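Local coordinates for protein gamma-glutamyltransferase 1 Threonine peptidase. MEROPS family T03 (Pseudomonas nitroreducens, PDB 7D9E) that probably transfers gamma-glutamyl groups from donors such as glutamine to acceptor amines or water, as a threonine-type N-terminal nucleophile enzyme, at residues A[87-92]-A[138-143]; A[118-123]-A[175-180]; A[185-190]-A[199-204]; A[275-280]-A[311-316]; A[306-311]-A[353-358]. All blocks are in the same frame, centred on the assembly; numbering follows the deposited sequence.

Contact 1: residues A[87-92]-A[138-143]; sequences KPYFLD and HQRFGK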
# COMPACT_ATOMS: atom_id res chain seq x y z
N LYS A 87 -16.11 12.15 -10.36
CA LYS A 87 -15.44 13.03 -9.41
C LYS A 87 -14.40 12.24 -8.63
O LYS A 87 -14.68 11.12 -8.19
CB LYS A 87 -16.47 13.63 -8.41
CG LYS A 87 -17.56 14.43 -9.09
CD LYS A 87 -18.77 14.72 -8.18
CE LYS A 87 -19.67 13.51 -8.00
N PRO A 88 -13.19 12.78 -8.45
CA PRO A 88 -12.16 12.06 -7.69
C PRO A 88 -12.27 12.32 -6.19
O PRO A 88 -12.60 13.42 -5.74
CB PRO A 88 -10.86 12.68 -8.23
CG PRO A 88 -11.22 14.06 -8.55
CD PRO A 88 -12.68 14.06 -8.99
N TYR A 89 -11.97 11.27 -5.42
CA TYR A 89 -11.98 11.37 -3.97
C TYR A 89 -10.84 10.56 -3.39
O TYR A 89 -10.34 9.63 -4.03
CB TYR A 89 -13.28 10.82 -3.36
CG TYR A 89 -14.53 11.50 -3.81
CD1 TYR A 89 -15.24 11.07 -4.93
CD2 TYR A 89 -15.04 12.57 -3.09
CE1 TYR A 89 -16.39 11.69 -5.32
CE2 TYR A 89 -16.19 13.20 -3.49
CZ TYR A 89 -16.87 12.76 -4.60
OH TYR A 89 -18.03 13.41 -4.98
N PHE A 90 -10.44 10.90 -2.17
CA PHE A 90 -9.42 10.17 -1.47
C PHE A 90 -9.79 10.05 0.00
O PHE A 90 -10.10 11.06 0.65
CB PHE A 90 -8.05 10.83 -1.59
CG PHE A 90 -6.95 10.03 -0.94
CD1 PHE A 90 -6.37 8.96 -1.60
CD2 PHE A 90 -6.51 10.33 0.32
CE1 PHE A 90 -5.37 8.21 -1.01
CE2 PHE A 90 -5.51 9.58 0.92
CZ PHE A 90 -4.95 8.53 0.28
N LEU A 91 -9.71 8.84 0.53
CA LEU A 91 -10.04 8.56 1.92
C LEU A 91 -8.81 8.00 2.63
O LEU A 91 -8.29 6.94 2.25
CB LEU A 91 -11.24 7.62 2.04
CG LEU A 91 -11.66 7.26 3.47
CD1 LEU A 91 -12.10 8.51 4.20
CD2 LEU A 91 -12.79 6.24 3.46
N ASP A 92 -8.39 8.69 3.69
CA ASP A 92 -7.22 8.32 4.46
C ASP A 92 -7.71 7.65 5.73
O ASP A 92 -8.33 8.29 6.59
CB ASP A 92 -6.44 9.61 4.73
CG ASP A 92 -5.34 9.47 5.78
OD1 ASP A 92 -5.25 8.45 6.49
OD2 ASP A 92 -4.52 10.42 5.85
N HIS A 138 -18.59 3.73 2.69
CA HIS A 138 -19.93 3.21 2.44
C HIS A 138 -21.01 4.24 2.77
O HIS A 138 -22.00 4.38 2.03
CB HIS A 138 -20.16 1.93 3.23
CG HIS A 138 -21.45 1.27 2.89
ND1 HIS A 138 -22.57 1.32 3.69
CD2 HIS A 138 -21.82 0.58 1.78
CE1 HIS A 138 -23.56 0.68 3.11
NE2 HIS A 138 -23.13 0.21 1.95
N GLN A 139 -20.85 4.96 3.88
CA GLN A 139 -21.84 5.97 4.26
C GLN A 139 -21.99 7.00 3.16
O GLN A 139 -23.09 7.52 2.92
CB GLN A 139 -21.37 6.66 5.53
CG GLN A 139 -21.66 5.90 6.78
CD GLN A 139 -23.11 6.03 7.18
OE1 GLN A 139 -23.88 5.07 7.10
NE2 GLN A 139 -23.50 7.24 7.55
N ARG A 140 -20.90 7.33 2.48
CA ARG A 140 -20.96 8.41 1.51
C ARG A 140 -21.44 7.95 0.13
O ARG A 140 -22.17 8.68 -0.54
CB ARG A 140 -19.60 9.09 1.39
CG ARG A 140 -19.59 10.29 0.45
CD ARG A 140 -18.30 11.09 0.62
NE ARG A 140 -18.42 12.43 0.06
CZ ARG A 140 -17.42 13.31 0.03
NH1 ARG A 140 -16.23 12.99 0.53
NH2 ARG A 140 -17.61 14.50 -0.49
N PHE A 141 -21.08 6.73 -0.28
CA PHE A 141 -21.29 6.31 -1.66
C PHE A 141 -22.03 4.99 -1.82
O PHE A 141 -22.46 4.69 -2.93
CB PHE A 141 -19.93 6.18 -2.36
CG PHE A 141 -19.16 7.46 -2.43
CD1 PHE A 141 -19.65 8.54 -3.15
CD2 PHE A 141 -17.94 7.59 -1.80
CE1 PHE A 141 -18.93 9.73 -3.23
CE2 PHE A 141 -17.22 8.76 -1.87
CZ PHE A 141 -17.70 9.84 -2.61
N GLY A 142 -22.20 4.20 -0.76
CA GLY A 142 -22.77 2.88 -0.92
C GLY A 142 -24.24 2.89 -1.29
O GLY A 142 -24.98 3.84 -1.02
N LYS A 143 -24.66 1.81 -1.95
CA LYS A 143 -26.04 1.59 -2.36
C LYS A 143 -26.70 0.43 -1.65
O LYS A 143 -27.92 0.44 -1.47
CB LYS A 143 -26.10 1.33 -3.87
CG LYS A 143 -27.46 0.95 -4.40
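Tyr89 on strand 87-93 and Phe141 in the last turn of helix 130-141 have their CA atoms 10.8 Å apart, a gap bridged by side chains alone. The helix ends here, with Gly142 N still bonded to His138 O at 2.8 Å. Tyr89 and Phe141 form a T-shaped pair, centroids 4.7 Å apart and planes at 60°, in which the edge of Phe141 points at the tyrosine face. Phe141 CZ sits 3.4 Å above the Tyr89 plane, over its centre. The strand belongs to an antiparallel sheet, consistent with the N-terminal nucleophile hydrolase fold, and Phe141 also touches Leu82 and Val84 on neighbouring strand 77-84. Arg140 arrives beside Phe141: with CG anti to the backbone N (chi1 -177°) and the chain extended to NE, its guanidinium reaches Tyr89, NH2 lying 3.6 Å from Tyr89 CE2. CE2 lies over one guanidinium face, but the planes are 64° apart, far from a stack; the cation-pi partner of Arg140 is Trp249. Replacing Tyr89 by alanine would probably leave the Phe141 edge without its face and open a gap there. Within the helix end, Arg140 CG covers the centre of one Phe141 face.

Contact 2: residues A[118-123]-A[175-180]; sequences SLVGAK and IALFNG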
# COMPACT_ATOMS: atom_id res chain seq x y z
N SER A 118 9.60 -1.90 17.24
CA SER A 118 8.60 -1.25 16.40
C SER A 118 7.99 -2.21 15.39
O SER A 118 7.17 -1.78 14.56
CB SER A 118 9.24 -0.06 15.69
OG SER A 118 10.27 -0.49 14.82
N LEU A 119 8.35 -3.50 15.44
CA LEU A 119 7.80 -4.46 14.49
C LEU A 119 7.05 -5.62 15.11
O LEU A 119 6.17 -6.19 14.46
CB LEU A 119 8.93 -5.05 13.63
CG LEU A 119 9.54 -4.11 12.58
CD1 LEU A 119 10.75 -4.80 11.97
CD2 LEU A 119 8.52 -3.77 11.53
N VAL A 120 7.38 -5.99 16.35
CA VAL A 120 6.85 -7.19 16.98
C VAL A 120 6.26 -6.80 18.33
O VAL A 120 6.92 -6.13 19.12
CB VAL A 120 7.95 -8.24 17.19
CG1 VAL A 120 7.39 -9.45 17.93
CG2 VAL A 120 8.55 -8.61 15.83
N GLY A 121 5.03 -7.21 18.58
CA GLY A 121 4.41 -6.99 19.87
C GLY A 121 3.53 -5.75 19.90
O GLY A 121 3.40 -5.00 18.92
N ALA A 122 2.93 -5.51 21.07
CA ALA A 122 1.81 -4.58 21.11
C ALA A 122 2.25 -3.13 20.97
O ALA A 122 1.48 -2.30 20.47
CB ALA A 122 0.99 -4.76 22.39
N LYS A 123 3.47 -2.80 21.39
CA LYS A 123 3.92 -1.42 21.26
C LYS A 123 4.22 -1.02 19.82
O LYS A 123 4.41 0.17 19.55
CB LYS A 123 5.15 -1.21 22.13
CG LYS A 123 4.87 -1.36 23.62
CD LYS A 123 5.93 -0.65 24.44
CE LYS A 123 5.73 -0.84 25.95
NZ LYS A 123 6.66 -1.85 26.48
N ILE A 175 6.69 -16.11 11.57
CA ILE A 175 7.01 -16.91 12.75
C ILE A 175 8.48 -16.75 13.12
O ILE A 175 8.83 -16.68 14.30
CB ILE A 175 6.64 -18.38 12.50
CG1 ILE A 175 5.13 -18.54 12.60
CG2 ILE A 175 7.30 -19.26 13.53
CD1 ILE A 175 4.63 -19.81 11.94
N ALA A 176 9.36 -16.68 12.11
CA ALA A 176 10.77 -16.46 12.39
C ALA A 176 10.98 -15.12 13.09
O ALA A 176 11.79 -15.02 14.02
CB ALA A 176 11.57 -16.53 11.09
N LEU A 177 10.27 -14.09 12.65
CA LEU A 177 10.40 -12.78 13.27
C LEU A 177 9.80 -12.75 14.67
O LEU A 177 10.39 -12.18 15.60
CB LEU A 177 9.72 -11.72 12.40
CG LEU A 177 9.80 -10.28 12.89
CD1 LEU A 177 11.25 -9.82 13.03
CD2 LEU A 177 9.02 -9.34 11.98
N PHE A 178 8.61 -13.34 14.84
CA PHE A 178 7.92 -13.26 16.13
C PHE A 178 8.61 -14.10 17.20
O PHE A 178 8.49 -13.79 18.39
CB PHE A 178 6.44 -13.66 15.99
CG PHE A 178 5.67 -12.85 14.98
CD1 PHE A 178 5.99 -11.53 14.74
CD2 PHE A 178 4.60 -13.42 14.28
CE1 PHE A 178 5.27 -10.80 13.80
CE2 PHE A 178 3.88 -12.70 13.36
CZ PHE A 178 4.20 -11.40 13.14
N ASN A 179 9.32 -15.15 16.81
CA ASN A 179 10.14 -15.92 17.73
C ASN A 179 9.49 -16.16 19.09
O ASN A 179 10.15 -16.00 20.12
CB ASN A 179 11.47 -15.20 18.00
N GLY A 180 8.23 -16.53 19.13
CA GLY A 180 7.64 -16.80 20.44
C GLY A 180 7.51 -15.61 21.37
O GLY A 180 7.43 -15.79 22.58
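Val120 plugs against Leu177 and Phe178, an apolar contact in which the long loop between strand 87-93 and helix 130-141 docks on the C-terminal turn of helix 165-178, within the Ntn-hydrolase-type large subunit. Val120 CG2 comes within 3.6 Å of Leu177 CG and 3.9 Å of Leu177 CD2; valine and leucine lie alongside, running opposite ways. The same methyl meets the Phe178 ring at its edge, near the ring plane, 4.0 Å from Phe178 CD1. With Val120 CG1 anti to the backbone N (chi1 177°), that methyl also comes to 4.1 Å from Phe178 CD1, so both branches reach the ring and CG2 alone touches Leu177. The Leu177 side chain lies about 12 Å from the bound 6-diazenyl-5-oxo-L-norleucine. One shell out, Phe178 makes an edge-to-face pair with Phe184 and packs on Gly27 of the partner chain, while Thr182 touches Val120. Gly121 makes backbone hydrogen bonds to the partner chain, and Asp42 of that chain bonds Ser118 OG. Gly121 has backbone angles at which a CB would jam against the preceding carbonyl oxygen. On the helix side the last turn closes before Asn179 adopts a positive phi, Asn179 N bonding Ile175 O at 3.0 Å.

Contact 3: residues A[185-190]-A[199-204]; sequences GDYFGT and QPELAK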
# COMPACT_ATOMS: atom_id res chain seq x y z
N GLY A 185 1.03 -17.83 17.19
CA GLY A 185 0.91 -19.26 16.96
C GLY A 185 -0.35 -19.87 17.53
O GLY A 185 -0.78 -20.93 17.06
N ASP A 186 -0.95 -19.22 18.52
CA ASP A 186 -2.18 -19.73 19.12
C ASP A 186 -3.39 -19.53 18.22
O ASP A 186 -4.41 -20.19 18.43
CB ASP A 186 -2.45 -19.00 20.43
CG ASP A 186 -1.48 -19.39 21.53
OD1 ASP A 186 -0.96 -20.53 21.50
OD2 ASP A 186 -1.24 -18.55 22.41
N TYR A 187 -3.32 -18.62 17.24
CA TYR A 187 -4.42 -18.36 16.33
C TYR A 187 -4.14 -18.76 14.90
O TYR A 187 -5.08 -19.12 14.19
CB TYR A 187 -4.80 -16.87 16.36
CG TYR A 187 -5.55 -16.53 17.62
CD1 TYR A 187 -4.88 -16.19 18.78
CD2 TYR A 187 -6.94 -16.59 17.65
CE1 TYR A 187 -5.58 -15.91 19.94
CE2 TYR A 187 -7.64 -16.29 18.80
CZ TYR A 187 -6.95 -15.95 19.93
OH TYR A 187 -7.66 -15.67 21.08
N PHE A 188 -2.90 -18.68 14.45
CA PHE A 188 -2.55 -18.96 13.06
C PHE A 188 -1.68 -20.20 12.93
O PHE A 188 -1.23 -20.53 11.82
CB PHE A 188 -1.92 -17.71 12.44
CG PHE A 188 -2.91 -16.61 12.28
CD1 PHE A 188 -3.17 -15.74 13.32
CD2 PHE A 188 -3.65 -16.49 11.12
CE1 PHE A 188 -4.12 -14.74 13.19
CE2 PHE A 188 -4.61 -15.50 11.00
CZ PHE A 188 -4.85 -14.62 12.03
N GLY A 189 -1.48 -20.93 14.03
CA GLY A 189 -0.67 -22.13 13.98
C GLY A 189 -1.23 -23.19 13.07
O GLY A 189 -0.47 -23.95 12.47
N THR A 190 -2.55 -23.26 12.92
CA THR A 190 -3.19 -24.27 12.07
C THR A 190 -3.29 -23.88 10.59
O THR A 190 -3.79 -24.68 9.80
CB THR A 190 -4.56 -24.65 12.62
OG1 THR A 190 -5.46 -23.54 12.58
CG2 THR A 190 -4.44 -25.14 14.05
N GLN A 199 -11.86 -19.36 11.28
CA GLN A 199 -11.60 -18.31 12.25
C GLN A 199 -12.88 -17.91 12.96
O GLN A 199 -13.47 -16.85 12.70
CB GLN A 199 -10.91 -17.10 11.61
CG GLN A 199 -9.68 -17.47 10.83
CD GLN A 199 -9.08 -16.30 10.07
OE1 GLN A 199 -8.44 -15.42 10.65
NE2 GLN A 199 -9.34 -16.26 8.78
N PRO A 200 -13.32 -18.72 13.92
CA PRO A 200 -14.63 -18.48 14.54
C PRO A 200 -14.71 -17.21 15.37
O PRO A 200 -15.76 -16.55 15.37
CB PRO A 200 -14.88 -19.75 15.36
CG PRO A 200 -13.54 -20.35 15.54
CD PRO A 200 -12.76 -20.03 14.31
N GLU A 201 -13.65 -16.84 16.10
CA GLU A 201 -13.70 -15.60 16.88
C GLU A 201 -13.82 -14.40 15.95
O GLU A 201 -14.59 -13.46 16.22
CB GLU A 201 -12.46 -15.48 17.76
CG GLU A 201 -12.40 -16.47 18.92
CD GLU A 201 -11.36 -16.10 19.95
OE1 GLU A 201 -10.41 -15.35 19.61
OE2 GLU A 201 -11.46 -16.58 21.11
N LEU A 202 -13.08 -14.42 14.85
CA LEU A 202 -13.17 -13.33 13.89
C LEU A 202 -14.55 -13.27 13.25
O LEU A 202 -15.06 -12.17 12.97
CB LEU A 202 -12.09 -13.52 12.82
CG LEU A 202 -11.98 -12.45 11.75
CD1 LEU A 202 -11.72 -11.08 12.40
CD2 LEU A 202 -10.92 -12.79 10.73
N ALA A 203 -15.17 -14.42 13.01
CA ALA A 203 -16.53 -14.41 12.48
C ALA A 203 -17.47 -13.67 13.42
O ALA A 203 -18.31 -12.88 12.98
CB ALA A 203 -17.02 -15.84 12.27
N LYS A 204 -17.34 -13.91 14.72
CA LYS A 204 -18.20 -13.20 15.68
C LYS A 204 -17.90 -11.71 15.68
O LYS A 204 -18.82 -10.88 15.77
CB LYS A 204 -18.04 -13.81 17.07
CG LYS A 204 -18.63 -15.23 17.18
CD LYS A 204 -18.37 -15.87 18.54
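Tyr187 and Glu201 make a partly buried polar contact, joined by Phe188 with Gln199, where the short, weakly bonded helix 184-188 faces the first turn of helix 200-212. Tyr187 OH donates to Glu201 OE1 at 3.1 Å, meeting the carboxylate on its syn side, 24° out of the carboxylate plane. The glutamate comes in roughly perpendicular to the tyrosine, ring and carboxylate planes 44° apart, and OE1 lies at the ring edge, near the ring plane, only 3.0 Å from Tyr187 CE2, so this oxygen rests against the hydroxyl end and the adjoining ring carbon together. Gly32 N of the partner chain, which packs over this side of the contact, is weakly hydrogen-bonded to both Glu201 OE1 and Tyr187 OH. A phenylalanine in place of Tyr187 would probably keep the ring packing but leave Glu201 OE1 to rely on that weak bond. The link between the two helices, within what is probably an Ntn-hydrolase large subunit, contains strand 196-197, paired antiparallel with strand 161-162. Gln199 holds the N-cap position of the second helix, and its carbonyl O receives Ala203 N at 3.0 Å. Its side chain, extended beyond CG, sets OE1 3.8 Å from Phe188 CE2 and 3.9 Å from Phe188 CZ, with amide and ring planes 72° apart; the amide's NE2 bonds Val66 O, which helps to set the turn of the amide. Phe188 meets the rings of Phe184 and Phe197, and its carbonyl O, like that of Gly189, accepts a bond from Arg171 NH1.

Contact 4: residues A[275-280]-A[311-316]; sequences LAQLIG and FADRAD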
# COMPACT_ATOMS: atom_id res chain seq x y z
N LEU A 275 5.27 10.16 -7.46
CA LEU A 275 4.82 9.96 -8.84
C LEU A 275 4.81 11.26 -9.63
O LEU A 275 5.15 11.26 -10.82
CB LEU A 275 3.45 9.28 -8.88
CG LEU A 275 3.53 7.78 -8.55
CD1 LEU A 275 2.18 7.23 -8.15
CD2 LEU A 275 4.07 7.02 -9.74
N ALA A 276 4.43 12.38 -9.00
CA ALA A 276 4.47 13.65 -9.72
C ALA A 276 5.89 13.95 -10.18
O ALA A 276 6.11 14.37 -11.32
CB ALA A 276 3.94 14.76 -8.81
N GLN A 277 6.87 13.63 -9.32
CA GLN A 277 8.27 13.87 -9.67
C GLN A 277 8.78 12.85 -10.68
O GLN A 277 9.49 13.21 -11.63
CB GLN A 277 9.13 13.85 -8.41
CG GLN A 277 8.85 15.03 -7.49
CD GLN A 277 9.76 15.06 -6.28
OE1 GLN A 277 10.47 14.10 -6.00
NE2 GLN A 277 9.73 16.16 -5.54
N LEU A 278 8.45 11.56 -10.48
CA LEU A 278 8.92 10.53 -11.40
C LEU A 278 8.39 10.77 -12.81
O LEU A 278 9.15 10.74 -13.79
CB LEU A 278 8.49 9.15 -10.91
CG LEU A 278 9.21 8.64 -9.66
CD1 LEU A 278 8.34 7.58 -8.99
CD2 LEU A 278 10.61 8.12 -9.91
N ILE A 279 7.08 11.00 -12.92
CA ILE A 279 6.47 11.23 -14.23
C ILE A 279 6.96 12.54 -14.83
O ILE A 279 7.33 12.61 -16.01
CB ILE A 279 4.93 11.19 -14.12
CG1 ILE A 279 4.48 9.78 -13.75
CG2 ILE A 279 4.28 11.69 -15.39
CD1 ILE A 279 3.04 9.70 -13.31
N GLY A 280 7.01 13.59 -14.01
CA GLY A 280 7.40 14.88 -14.53
C GLY A 280 8.84 14.90 -15.01
O GLY A 280 9.16 15.49 -16.04
N PHE A 311 13.90 10.07 -3.67
CA PHE A 311 14.07 9.60 -2.30
C PHE A 311 14.82 10.60 -1.45
O PHE A 311 14.62 10.63 -0.23
CB PHE A 311 14.72 8.22 -2.28
CG PHE A 311 13.72 7.11 -2.47
CD1 PHE A 311 13.04 6.60 -1.38
CD2 PHE A 311 13.43 6.63 -3.74
CE1 PHE A 311 12.10 5.60 -1.55
CE2 PHE A 311 12.47 5.61 -3.91
CZ PHE A 311 11.82 5.10 -2.82
N ALA A 312 15.66 11.44 -2.05
CA ALA A 312 16.27 12.52 -1.27
C ALA A 312 15.21 13.44 -0.68
O ALA A 312 15.29 13.82 0.50
CB ALA A 312 17.25 13.32 -2.13
N ASP A 313 14.22 13.82 -1.50
CA ASP A 313 13.16 14.71 -1.04
C ASP A 313 12.24 14.02 -0.04
O ASP A 313 11.81 14.64 0.95
CB ASP A 313 12.32 15.18 -2.23
CG ASP A 313 13.02 16.20 -3.10
OD1 ASP A 313 14.17 16.58 -2.79
OD2 ASP A 313 12.40 16.66 -4.09
N ARG A 314 11.91 12.76 -0.31
CA ARG A 314 11.02 12.00 0.57
C ARG A 314 11.55 11.96 2.00
O ARG A 314 10.79 12.19 2.96
CB ARG A 314 10.87 10.58 0.00
CG ARG A 314 9.96 9.66 0.81
CD ARG A 314 9.97 8.23 0.24
NE ARG A 314 8.89 7.43 0.82
CZ ARG A 314 8.91 6.89 2.05
NH1 ARG A 314 9.96 7.04 2.85
NH2 ARG A 314 7.86 6.21 2.49
N ALA A 315 12.85 11.72 2.16
CA ALA A 315 13.41 11.54 3.49
C ALA A 315 13.46 12.85 4.27
O ALA A 315 13.41 12.84 5.50
CB ALA A 315 14.82 10.96 3.39
N ASP A 316 13.57 13.97 3.58
CA ASP A 316 13.81 15.23 4.26
C ASP A 316 12.54 15.98 4.60
O ASP A 316 12.46 16.62 5.66
CB ASP A 316 14.70 16.11 3.37
CG ASP A 316 15.47 17.15 4.15
OD1 ASP A 316 16.25 16.78 5.06
OD2 ASP A 316 15.30 18.35 3.84
O HOH W 1 13.18 15.59 -6.48
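Gln277 of helix 271-284 reaches Asp313 of helix 297-317 across a gap of 10.0 Å between their CA atoms, and this pair alone carries the buried contact. Earlier on the first helix, Leu275 and Ala276 turn to the sheet instead, packing on Ile255 of strand 248-257. Gln277 then points at the second helix: its CG lies anti to the carbonyl carbon and the chain runs extended beyond it, delivering the amide to the carboxylate, with the two planes 72° apart. NE2 donates to Asp313 OD2 at 3.1 Å with a bent N-H...O angle of 141°. The bond uses the anti lone pair of OD2, which sits 26° out of the amide plane. NE2 has a stronger partner in Leu331 O, so two acceptors hold the amide. A water lies 2.7 Å from Asp313 OD2 and 3.1 Å from Gln277 OE1, the latter bond weak. The first helix is thus placed between strand 248-257 and the second helix, a helical layer over a sheet consistent with the Ntn-hydrolase fold. Asp313 is gripped from several sides: Tyr336 OH also bonds OD2, while Arg340 makes a salt bridge and Gly358 N a hydrogen bond to OD1, surroundings that would probably favour the ionised form. Next in sequence, Leu278 packs on Ile306, Glu307 and Val310 of the same second helix, and Ile279 returns to the sheet at Trp257. Gly280, whose N bonds Ala276 O at 2.9 Å, has that oxygen close to where a CB would stand.

Contact 5: residues A[306-311]-A[353-358]; sequences IEKRVF and EKVRPG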
# COMPACT_ATOMS: atom_id res chain seq x y z
N ILE A 306 16.56 9.11 -11.54
CA ILE A 306 15.38 9.84 -11.11
C ILE A 306 15.04 9.49 -9.67
O ILE A 306 14.77 10.37 -8.84
CB ILE A 306 14.21 9.58 -12.07
CG1 ILE A 306 14.59 9.89 -13.51
CG2 ILE A 306 13.02 10.42 -11.64
CD1 ILE A 306 13.50 9.57 -14.51
N GLU A 307 15.08 8.19 -9.34
CA GLU A 307 14.71 7.74 -8.00
C GLU A 307 15.64 8.31 -6.94
O GLU A 307 15.18 8.58 -5.82
CB GLU A 307 14.66 6.21 -7.95
CG GLU A 307 13.49 5.70 -8.82
CD GLU A 307 13.65 4.28 -9.30
OE1 GLU A 307 14.74 3.69 -9.17
OE2 GLU A 307 12.65 3.76 -9.85
N LYS A 308 16.91 8.57 -7.28
CA LYS A 308 17.82 9.18 -6.32
C LYS A 308 17.25 10.49 -5.79
O LYS A 308 17.29 10.76 -4.58
CB LYS A 308 19.17 9.45 -6.98
CG LYS A 308 20.13 8.25 -6.97
CD LYS A 308 21.41 8.63 -7.68
CE LYS A 308 22.63 7.84 -7.19
NZ LYS A 308 22.46 6.36 -7.40
N ARG A 309 16.74 11.33 -6.70
CA ARG A 309 16.27 12.66 -6.31
C ARG A 309 14.94 12.56 -5.57
O ARG A 309 14.70 13.30 -4.61
CB ARG A 309 16.14 13.54 -7.55
CG ARG A 309 17.45 14.21 -7.97
CD ARG A 309 18.31 13.24 -8.76
NE ARG A 309 19.66 13.77 -8.95
CZ ARG A 309 20.61 13.15 -9.65
NH1 ARG A 309 20.34 11.99 -10.23
NH2 ARG A 309 21.82 13.69 -9.75
N VAL A 310 14.07 11.66 -6.01
CA VAL A 310 12.78 11.44 -5.35
C VAL A 310 12.98 11.02 -3.91
O VAL A 310 12.32 11.53 -2.99
CB VAL A 310 11.97 10.39 -6.15
CG1 VAL A 310 10.73 9.96 -5.37
CG2 VAL A 310 11.60 10.94 -7.49
N PHE A 311 13.90 10.07 -3.67
CA PHE A 311 14.07 9.60 -2.30
C PHE A 311 14.82 10.60 -1.45
O PHE A 311 14.62 10.63 -0.23
CB PHE A 311 14.72 8.22 -2.28
CG PHE A 311 13.72 7.11 -2.47
CD1 PHE A 311 13.04 6.60 -1.38
CD2 PHE A 311 13.43 6.63 -3.74
CE1 PHE A 311 12.10 5.60 -1.55
CE2 PHE A 311 12.47 5.61 -3.91
CZ PHE A 311 11.82 5.10 -2.82
N GLU A 353 26.67 11.15 -2.47
CA GLU A 353 26.93 12.16 -1.46
C GLU A 353 26.49 13.54 -1.94
O GLU A 353 26.18 14.41 -1.12
CB GLU A 353 28.42 12.19 -1.09
CG GLU A 353 29.12 10.83 -0.81
CD GLU A 353 29.21 9.88 -2.01
OE1 GLU A 353 29.35 8.65 -1.80
OE2 GLU A 353 29.15 10.36 -3.17
N LYS A 354 26.45 13.75 -3.25
CA LYS A 354 26.10 15.04 -3.83
C LYS A 354 24.62 15.16 -4.17
O LYS A 354 24.18 16.24 -4.56
CB LYS A 354 26.93 15.29 -5.09
CG LYS A 354 28.41 15.54 -4.83
CD LYS A 354 29.16 15.79 -6.13
N VAL A 355 23.85 14.08 -4.06
CA VAL A 355 22.40 14.18 -4.20
C VAL A 355 21.84 14.75 -2.91
O VAL A 355 22.04 14.17 -1.83
CB VAL A 355 21.78 12.81 -4.52
CG1 VAL A 355 20.28 12.94 -4.75
CG2 VAL A 355 22.45 12.22 -5.74
N ARG A 356 21.16 15.88 -3.00
CA ARG A 356 20.64 16.59 -1.84
C ARG A 356 19.13 16.75 -1.97
O ARG A 356 18.58 16.70 -3.08
CB ARG A 356 21.27 17.99 -1.76
CG ARG A 356 22.79 18.02 -1.75
CD ARG A 356 23.40 17.24 -0.59
NE ARG A 356 22.72 17.49 0.68
N PRO A 357 18.43 16.95 -0.85
CA PRO A 357 17.03 17.40 -0.94
C PRO A 357 16.98 18.66 -1.79
O PRO A 357 17.82 19.55 -1.64
CB PRO A 357 16.65 17.67 0.52
CG PRO A 357 17.61 16.85 1.33
CD PRO A 357 18.90 16.90 0.54
N GLY A 358 15.99 18.74 -2.67
CA GLY A 358 16.06 19.69 -3.77
C GLY A 358 15.81 21.14 -3.41
O GLY A 358 16.14 22.02 -4.20
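Val355 faces helix 297-317 with its CB directed at the helix, its CA 6.7 Å from that of Arg309. From CB the two methyls part. CG1, anti to the backbone N (chi1 -177°), rests on the backbone of Lys308, 3.7 Å from Lys308 O and 4.0 Å from Lys308 C. CG2, beside that N, goes to the side chains: it lies 4.2 Å from Lys308 CD and covers one face of the Arg309 guanidinium, offset toward the rim, its nearest atom there being Arg309 NH2 at 4.3 Å. One methyl thus lies against both the aliphatic part of a lysine and the face of an arginine. The segment leaves a 3-10 turn at 353-354 and continues as loop near the end of the modelled chain, laid against a long helix of what is probably an Ntn-hydrolase large subunit. Both charged ends find their partners elsewhere. Arg309 is fixed in orientation by salt bridges from NE to Glu343 and from NH1 to Glu305, with NH2 bonding Ser350 OG, while Lys308 NZ pairs with Asp132 of the partner chain. That chain also packs Leu128 on Val355. Arg340 NH2 joins the two backbones, bonding both Arg309 O and Arg356 O.

Overall arrangement
Contacts 4 and 5 are the buried pair. They share Phe311 on helix 297-317 and touch directly, through the Asp313 carboxylate and the 353-358 loop; the helix meets a polar pair in contact 4 and a valine in contact 5. Contact 1 lies near the surface, at the sheet, and relies on two aromatic rings and an arginine. Contacts 2 and 3, partly buried and about 18 Å apart between centres, follow each other through helices 165-178 and 184-188; the first is wholly apolar, the second has a tyrosine-carboxylate bond. Contact 3 lies about 45 Å from contact 5, centre to centre, across the centre of the chain, and the partner chain comes within reach of every contact.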